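Local structure of flagellar hook protein FlgE (Caulobacter crescentus CB15, 5AY6) at residues 24-29 with 49-54; 149-154 with 210-215; 195-200 with 217-222. The protein probably builds the flagellar hook, the universal joint of the bacterial flagellum; this chain is a 32 kDa fragment of the protein. All blocks are in the same frame, centred on the assembly; numbering follows the deposited sequence.

Contact 1. Residues 24-29 with 49-54; sequences SYKVGT and DVVYSS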
# COMPACT_ATOMS: atom_id res chain seq x y z
N SER A 24 9.05 -2.53 -2.03
CA SER A 24 10.17 -2.90 -1.15
C SER A 24 11.49 -2.53 -1.82
O SER A 24 11.94 -3.20 -2.75
CB SER A 24 10.14 -4.39 -0.81
OG SER A 24 9.02 -4.69 -0.01
N TYR A 25 12.11 -1.48 -1.32
CA TYR A 25 13.26 -0.89 -1.97
C TYR A 25 14.57 -1.24 -1.27
O TYR A 25 14.82 -0.81 -0.15
CB TYR A 25 13.09 0.62 -2.05
CG TYR A 25 14.33 1.38 -2.46
CD1 TYR A 25 14.82 1.30 -3.75
CD2 TYR A 25 14.99 2.20 -1.55
CE1 TYR A 25 15.95 2.00 -4.13
CE2 TYR A 25 16.12 2.90 -1.92
CZ TYR A 25 16.59 2.80 -3.21
OH TYR A 25 17.72 3.50 -3.58
N LYS A 26 15.42 -2.02 -1.95
CA LYS A 26 16.74 -2.33 -1.41
C LYS A 26 17.71 -1.21 -1.75
O LYS A 26 17.92 -0.89 -2.91
CB LYS A 26 17.27 -3.65 -1.96
CG LYS A 26 18.62 -4.04 -1.38
CD LYS A 26 19.46 -4.82 -2.36
CE LYS A 26 18.71 -6.05 -2.85
NZ LYS A 26 19.24 -6.53 -4.16
N VAL A 27 18.31 -0.63 -0.71
CA VAL A 27 19.27 0.46 -0.85
C VAL A 27 20.52 0.01 -1.59
O VAL A 27 21.05 -1.07 -1.32
CB VAL A 27 19.68 1.02 0.52
CG1 VAL A 27 20.69 2.16 0.36
CG2 VAL A 27 18.46 1.49 1.29
N GLY A 28 20.99 0.83 -2.52
CA GLY A 28 22.29 0.61 -3.13
C GLY A 28 22.20 0.07 -4.54
O GLY A 28 21.12 -0.07 -5.10
N THR A 29 23.36 -0.22 -5.11
CA THR A 29 23.44 -0.69 -6.48
C THR A 29 23.31 -2.21 -6.55
O THR A 29 23.69 -2.92 -5.62
CB THR A 29 24.76 -0.26 -7.13
OG1 THR A 29 25.86 -0.68 -6.31
CG2 THR A 29 24.81 1.25 -7.27
N ASP A 49 22.13 -5.86 3.78
CA ASP A 49 21.17 -5.27 2.86
C ASP A 49 20.14 -4.52 3.68
O ASP A 49 19.69 -4.99 4.72
CB ASP A 49 20.51 -6.33 1.98
CG ASP A 49 21.38 -6.76 0.82
OD1 ASP A 49 22.20 -5.94 0.36
OD2 ASP A 49 21.23 -7.92 0.36
N VAL A 50 19.77 -3.33 3.22
CA VAL A 50 18.75 -2.54 3.89
C VAL A 50 17.56 -2.37 2.97
O VAL A 50 17.69 -1.85 1.86
CB VAL A 50 19.28 -1.17 4.33
CG1 VAL A 50 18.23 -0.43 5.16
CG2 VAL A 50 20.57 -1.33 5.13
N VAL A 51 16.40 -2.83 3.42
CA VAL A 51 15.20 -2.77 2.60
C VAL A 51 14.12 -1.94 3.28
O VAL A 51 13.61 -2.32 4.33
CB VAL A 51 14.64 -4.18 2.31
CG1 VAL A 51 13.44 -4.10 1.37
CG2 VAL A 51 15.73 -5.08 1.72
N TYR A 52 13.81 -0.79 2.69
CA TYR A 52 12.66 0.01 3.12
C TYR A 52 11.43 -0.46 2.37
O TYR A 52 11.47 -0.65 1.16
CB TYR A 52 12.88 1.50 2.83
CG TYR A 52 14.02 2.15 3.57
CD1 TYR A 52 13.87 2.59 4.88
CD2 TYR A 52 15.24 2.36 2.94
CE1 TYR A 52 14.91 3.21 5.55
CE2 TYR A 52 16.29 2.98 3.61
CZ TYR A 52 16.12 3.40 4.91
OH TYR A 52 17.16 4.02 5.56
N SER A 53 10.33 -0.64 3.09
CA SER A 53 9.07 -1.03 2.46
C SER A 53 7.95 -0.05 2.78
O SER A 53 7.87 0.50 3.88
CB SER A 53 8.65 -2.43 2.89
OG SER A 53 9.53 -3.40 2.34
N SER A 54 7.07 0.17 1.80
CA SER A 54 5.88 0.98 2.01
C SER A 54 4.91 0.27 2.95
O SER A 54 4.72 -0.94 2.87
CB SER A 54 5.22 1.28 0.66
OG SER A 54 3.87 1.68 0.84
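Three backbone hydrogen bonds zip this antiparallel hairpin. Tyr25 and Tyr52 form a hydrogen-bonded pair: Tyr25 N reaches Tyr52 O at 2.7 Å, nearly along the C=O axis, while the return bond from Tyr52 N to Tyr25 O is longer, 3.0 Å, and meets the carbonyl from above its plane. Two residues on, Val27 N points almost straight at Val50 O (2.9 Å, 171° at the hydrogen).

Val27 carries the apolar side of the contact. Its CG1 lies anti to the backbone N, which leaves CG2 beside that N to meet the edge of the Tyr52 ring, 3.5 Å from Tyr52 CE2. The face of the sheet away from Tyr25 and Tyr52 bears Ser24, Ser53, Lys26 and Val51. Both serine hydroxyls sit anti to their carbonyl carbons and meet tip to tip, Ser24 OG and Ser53 OG being 2.7 Å apart. The chain of Lys26 crosses Asp49 obliquely, but Asp49 OD1 takes its hydrogen bond from Ser34 N.

In the five-stranded sheet of the hook protein's third domain, strand 24-39 is one of the two edge strands within this chain. Strand 64-73 flanks strand 45-53 on its other side, and helix 137-140 packs against Val27 and Tyr52.

Contact 2. Residues 149-154 with 210-215; sequences TWSMSD and NGNGQI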
# COMPACT_ATOMS: atom_id res chain seq x y z
N THR A 149 -0.25 9.76 -1.98
CA THR A 149 0.59 10.72 -2.69
C THR A 149 1.44 10.12 -3.81
O THR A 149 2.05 10.85 -4.59
CB THR A 149 1.53 11.46 -1.72
OG1 THR A 149 2.35 10.51 -1.03
CG2 THR A 149 0.73 12.27 -0.71
N TRP A 150 1.48 8.79 -3.88
CA TRP A 150 2.29 8.13 -4.90
C TRP A 150 1.68 6.77 -5.21
O TRP A 150 2.25 5.72 -4.89
CB TRP A 150 3.74 7.99 -4.41
CG TRP A 150 4.76 7.83 -5.49
CD1 TRP A 150 5.56 6.74 -5.71
CD2 TRP A 150 5.11 8.79 -6.50
NE1 TRP A 150 6.38 6.97 -6.79
CE2 TRP A 150 6.13 8.22 -7.29
CE3 TRP A 150 4.66 10.08 -6.80
CZ2 TRP A 150 6.70 8.89 -8.37
CZ3 TRP A 150 5.23 10.75 -7.87
CH2 TRP A 150 6.24 10.15 -8.64
N SER A 151 0.50 6.79 -5.82
CA SER A 151 -0.34 5.60 -5.87
C SER A 151 -0.51 5.03 -7.27
O SER A 151 0.05 5.55 -8.23
CB SER A 151 -1.71 5.91 -5.28
OG SER A 151 -2.40 6.84 -6.10
N MET A 152 -1.28 3.96 -7.37
CA MET A 152 -1.58 3.37 -8.67
C MET A 152 -2.58 4.25 -9.43
O MET A 152 -2.59 4.28 -10.66
CB MET A 152 -2.12 1.95 -8.51
CG MET A 152 -1.12 1.00 -7.84
SD MET A 152 -1.75 -0.67 -7.62
CE MET A 152 -2.28 -0.59 -5.91
N SER A 153 -3.40 5.00 -8.70
CA SER A 153 -4.31 5.95 -9.34
C SER A 153 -3.51 7.12 -9.91
O SER A 153 -3.86 7.66 -10.96
CB SER A 153 -5.38 6.43 -8.36
OG SER A 153 -6.23 5.36 -7.98
N ASP A 154 -2.44 7.52 -9.22
CA ASP A 154 -1.56 8.57 -9.74
C ASP A 154 -0.94 8.11 -11.05
O ASP A 154 -0.79 8.88 -12.00
CB ASP A 154 -0.46 8.92 -8.73
CG ASP A 154 -0.99 9.65 -7.52
OD1 ASP A 154 -1.95 10.44 -7.66
OD2 ASP A 154 -0.44 9.44 -6.41
N ASN A 210 -11.75 14.59 -7.36
CA ASN A 210 -10.30 14.51 -7.50
C ASN A 210 -9.93 14.44 -8.98
O ASN A 210 -10.80 14.50 -9.84
CB ASN A 210 -9.73 13.30 -6.75
CG ASN A 210 -10.28 11.97 -7.25
OD1 ASN A 210 -10.49 11.77 -8.44
ND2 ASN A 210 -10.51 11.04 -6.32
N GLY A 211 -8.64 14.28 -9.26
CA GLY A 211 -8.17 14.21 -10.63
C GLY A 211 -7.79 12.82 -11.09
O GLY A 211 -7.92 12.50 -12.28
N ASN A 212 -7.31 11.98 -10.18
CA ASN A 212 -6.78 10.68 -10.59
C ASN A 212 -7.81 9.56 -10.56
O ASN A 212 -7.52 8.43 -10.98
CB ASN A 212 -5.56 10.30 -9.73
CG ASN A 212 -5.91 10.07 -8.27
OD1 ASN A 212 -7.07 10.03 -7.88
ND2 ASN A 212 -4.88 9.92 -7.45
N GLY A 213 -9.00 9.86 -10.06
CA GLY A 213 -10.10 8.91 -10.08
C GLY A 213 -10.16 7.90 -8.94
O GLY A 213 -11.01 7.01 -8.94
N GLN A 214 -9.26 8.02 -7.97
CA GLN A 214 -9.26 7.07 -6.86
C GLN A 214 -10.57 7.09 -6.06
O GLN A 214 -11.10 8.15 -5.71
CB GLN A 214 -8.08 7.35 -5.92
CG GLN A 214 -7.77 6.20 -4.98
CD GLN A 214 -6.65 6.52 -4.02
OE1 GLN A 214 -6.86 7.21 -3.02
NE2 GLN A 214 -5.45 6.03 -4.31
N ILE A 215 -11.08 5.89 -5.78
CA ILE A 215 -12.33 5.70 -5.06
C ILE A 215 -12.05 5.30 -3.61
O ILE A 215 -12.63 5.85 -2.67
CB ILE A 215 -13.20 4.63 -5.75
CG1 ILE A 215 -13.66 5.13 -7.12
CG2 ILE A 215 -14.40 4.25 -4.88
CD1 ILE A 215 -14.31 4.06 -7.98
O HOH W 1 -3.53 8.91 -5.02
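Asn212 and Asp154 meet obliquely, amide against carboxylate, with their planes 44° apart. Asn212 ND2 donates to Asp154 OD1 at 3.0 Å. The oxygen lies close to the amide plane, yet the N-H comes down on it from above the carboxylate plane. CG of Asn212 occupies the crowded position between its backbone N and carbonyl carbon (chi1 65°), and the amide lies against Ser153, with Asn212 ND2 3.6 Å from Ser153 CB. Its other end is engaged too: Asn212 OD1 accepts from Gln214 N at 3.0 Å, an Asx turn that holds the amide within its own loop.

The carboxylate is also held by a capping box at the start of helix 152-157. Ser151 is the N-cap; Asp154 N donates to Ser151 OG (3.2 Å), and Ser151 N returns a bond to Asp154 OD2 (2.9 Å). Asp154 thus spends one oxygen on the helix start and the other on the loop, and the nearby N-terminal end of the helix would be expected to favour its charged form. A water 2.6 Å from Ser151 OG also accepts a weak bond from Asn212 ND2.

Beside this polar group, Gln214 extends past the helix, its CG anti to the backbone N (chi1 -163°). Ser153 OG touches the aliphatic part, 3.4 Å from Gln214 CB, but hydrogen-bonds to Glu199 OE1. Gln214 NE2 donates to that same carboxylate oxygen, on strand 195-202, and to Pro147 O.

Contact 3. Residues 195-200 with 217-222; sequences QWYAEL and TGIIEF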
# COMPACT_ATOMS: atom_id res chain seq x y z
N GLN A 195 -0.14 -10.80 1.36
CA GLN A 195 -0.67 -9.46 1.54
C GLN A 195 -0.52 -8.64 0.27
O GLN A 195 0.52 -8.70 -0.39
CB GLN A 195 0.05 -8.77 2.70
CG GLN A 195 -0.28 -7.32 2.88
CD GLN A 195 0.73 -6.62 3.76
OE1 GLN A 195 1.83 -6.29 3.32
NE2 GLN A 195 0.36 -6.40 5.02
N TRP A 196 -1.56 -7.90 -0.09
CA TRP A 196 -1.54 -7.06 -1.28
C TRP A 196 -2.06 -5.65 -0.95
O TRP A 196 -2.92 -5.50 -0.08
CB TRP A 196 -2.38 -7.69 -2.40
CG TRP A 196 -1.85 -9.01 -2.91
CD1 TRP A 196 -1.79 -10.19 -2.22
CD2 TRP A 196 -1.32 -9.27 -4.21
NE1 TRP A 196 -1.24 -11.17 -3.02
CE2 TRP A 196 -0.95 -10.63 -4.24
CE3 TRP A 196 -1.12 -8.49 -5.35
CZ2 TRP A 196 -0.39 -11.23 -5.38
CZ3 TRP A 196 -0.56 -9.09 -6.48
CH2 TRP A 196 -0.20 -10.44 -6.48
N TYR A 197 -1.53 -4.64 -1.63
CA TYR A 197 -2.05 -3.28 -1.51
C TYR A 197 -3.02 -3.03 -2.67
O TYR A 197 -2.67 -3.28 -3.83
CB TYR A 197 -0.93 -2.24 -1.53
CG TYR A 197 0.03 -2.33 -0.36
CD1 TYR A 197 -0.34 -2.97 0.82
CD2 TYR A 197 1.30 -1.76 -0.43
CE1 TYR A 197 0.53 -3.05 1.89
CE2 TYR A 197 2.17 -1.84 0.64
CZ TYR A 197 1.78 -2.48 1.80
OH TYR A 197 2.65 -2.56 2.87
N ALA A 198 -4.22 -2.56 -2.36
CA ALA A 198 -5.26 -2.44 -3.38
C ALA A 198 -5.85 -1.04 -3.46
O ALA A 198 -5.92 -0.32 -2.47
CB ALA A 198 -6.36 -3.45 -3.11
N GLU A 199 -6.27 -0.67 -4.66
CA GLU A 199 -7.04 0.55 -4.87
C GLU A 199 -8.22 0.27 -5.78
O GLU A 199 -8.10 -0.50 -6.74
CB GLU A 199 -6.17 1.67 -5.46
CG GLU A 199 -4.97 2.05 -4.62
CD GLU A 199 -4.02 3.01 -5.32
OE1 GLU A 199 -4.48 3.88 -6.09
OE2 GLU A 199 -2.80 2.88 -5.08
N LEU A 200 -9.35 0.88 -5.47
CA LEU A 200 -10.45 0.95 -6.41
C LEU A 200 -10.42 2.34 -7.02
O LEU A 200 -10.17 3.32 -6.33
CB LEU A 200 -11.79 0.68 -5.71
CG LEU A 200 -12.07 -0.80 -5.42
CD1 LEU A 200 -13.26 -0.93 -4.48
CD2 LEU A 200 -12.33 -1.54 -6.72
N THR A 217 -8.93 2.82 -0.98
CA THR A 217 -7.70 2.03 -0.89
C THR A 217 -7.81 1.07 0.27
O THR A 217 -8.62 1.27 1.18
CB THR A 217 -6.46 2.92 -0.69
OG1 THR A 217 -6.48 3.49 0.62
CG2 THR A 217 -6.42 4.04 -1.72
N GLY A 218 -7.00 0.02 0.25
CA GLY A 218 -7.04 -0.96 1.32
C GLY A 218 -6.00 -2.04 1.18
O GLY A 218 -5.46 -2.27 0.09
N ILE A 219 -5.70 -2.70 2.29
CA ILE A 219 -4.81 -3.85 2.30
C ILE A 219 -5.65 -5.12 2.29
O ILE A 219 -6.53 -5.31 3.13
CB ILE A 219 -3.89 -3.83 3.52
CG1 ILE A 219 -3.07 -2.54 3.54
CG2 ILE A 219 -2.98 -5.05 3.51
CD1 ILE A 219 -2.15 -2.40 4.74
N ILE A 220 -5.40 -5.98 1.31
CA ILE A 220 -6.13 -7.23 1.18
C ILE A 220 -5.26 -8.38 1.68
O ILE A 220 -4.07 -8.43 1.38
CB ILE A 220 -6.56 -7.47 -0.28
CG1 ILE A 220 -7.59 -6.42 -0.72
CG2 ILE A 220 -7.15 -8.86 -0.45
CD1 ILE A 220 -8.06 -6.59 -2.15
N GLU A 221 -5.86 -9.28 2.46
CA GLU A 221 -5.13 -10.43 2.98
C GLU A 221 -5.72 -11.74 2.47
O GLU A 221 -6.93 -11.86 2.28
CB GLU A 221 -5.14 -10.42 4.51
CG GLU A 221 -4.48 -9.21 5.15
CD GLU A 221 -2.98 -9.36 5.32
OE1 GLU A 221 -2.34 -10.04 4.49
OE2 GLU A 221 -2.44 -8.80 6.30
N PHE A 222 -4.85 -12.71 2.24
CA PHE A 222 -5.30 -14.05 1.88
C PHE A 222 -4.83 -15.06 2.92
O PHE A 222 -3.91 -14.79 3.69
CB PHE A 222 -4.78 -14.44 0.49
CG PHE A 222 -5.34 -13.60 -0.62
CD1 PHE A 222 -4.70 -12.44 -1.02
CD2 PHE A 222 -6.50 -13.98 -1.27
CE1 PHE A 222 -5.20 -11.67 -2.05
CE2 PHE A 222 -7.02 -13.22 -2.30
CZ PHE A 222 -6.37 -12.06 -2.69
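Strands 195-202 and 214-222 form an antiparallel beta hairpin in the five-stranded sheet of the FlaE D2 region, and Trp196, Ala198 and Gln195 bury the most surface across it. Trp196 and Ile220 are a hydrogen-bonded pair, Trp196 N to Ile220 O at 3.0 Å and Ile220 N to Trp196 O at 2.9 Å, both lying in the carbonyl planes. With CG anti to the carbonyl carbon (chi1 -64°), the indole presents the face of its five-membered ring to the edge of Phe222 in an offset edge-to-face pair, the planes 81° apart and the ring centroids 5.5 Å from each other. Lys189 adds a cation-pi contact to the same Trp196.

Ala198 sits on the same face of the sheet as Trp196. It pairs with Gly218, whose O accepts from Ala198 N at 2.8 Å nearly along the C=O axis; the methyl Ala198 CB then packs against Ile220 CD1, 3.7 Å away.

Gln195 lies on the other face, with Tyr197, Glu199, Thr217, Ile219 and Glu221. Its CG is anti to the backbone N and the chain runs on extended, crossing Ile219 obliquely. Gln195 OE1 accepts from Gly192 N. Tyr197 and Ile219 point the same way, side by side, and Tyr197 OH bonds to Ser54 O. Glu221 lies alongside Gln195; its chain bends at chi2 (-86°), and this brings the carboxylate back toward the neighbouring strand, where Glu221 OE1 comes to 3.2 Å from Gln195 CB.

Overall arrangement
From the N terminus, contact 1 comes first: segments 24-29 and 49-54 close a hairpin at the edge of the sheet in the third domain. Much later, residue 149 opens contact 2, whose second half arrives only at 210-215. Contact 3 opens inside that span, at 195-200, and closes beyond it at 217-222, so contacts 2 and 3 cross. They share strand 214-222 and one sheet; Glu199 of contact 3 accepts from Met152 N, tying helix 152-157 to that sheet. Contacts 1 and 3 lie in different sheets and have centres about 21 Å apart, yet they touch through the side chain of Tyr197 and the end of segment 49-54, joining the two parts.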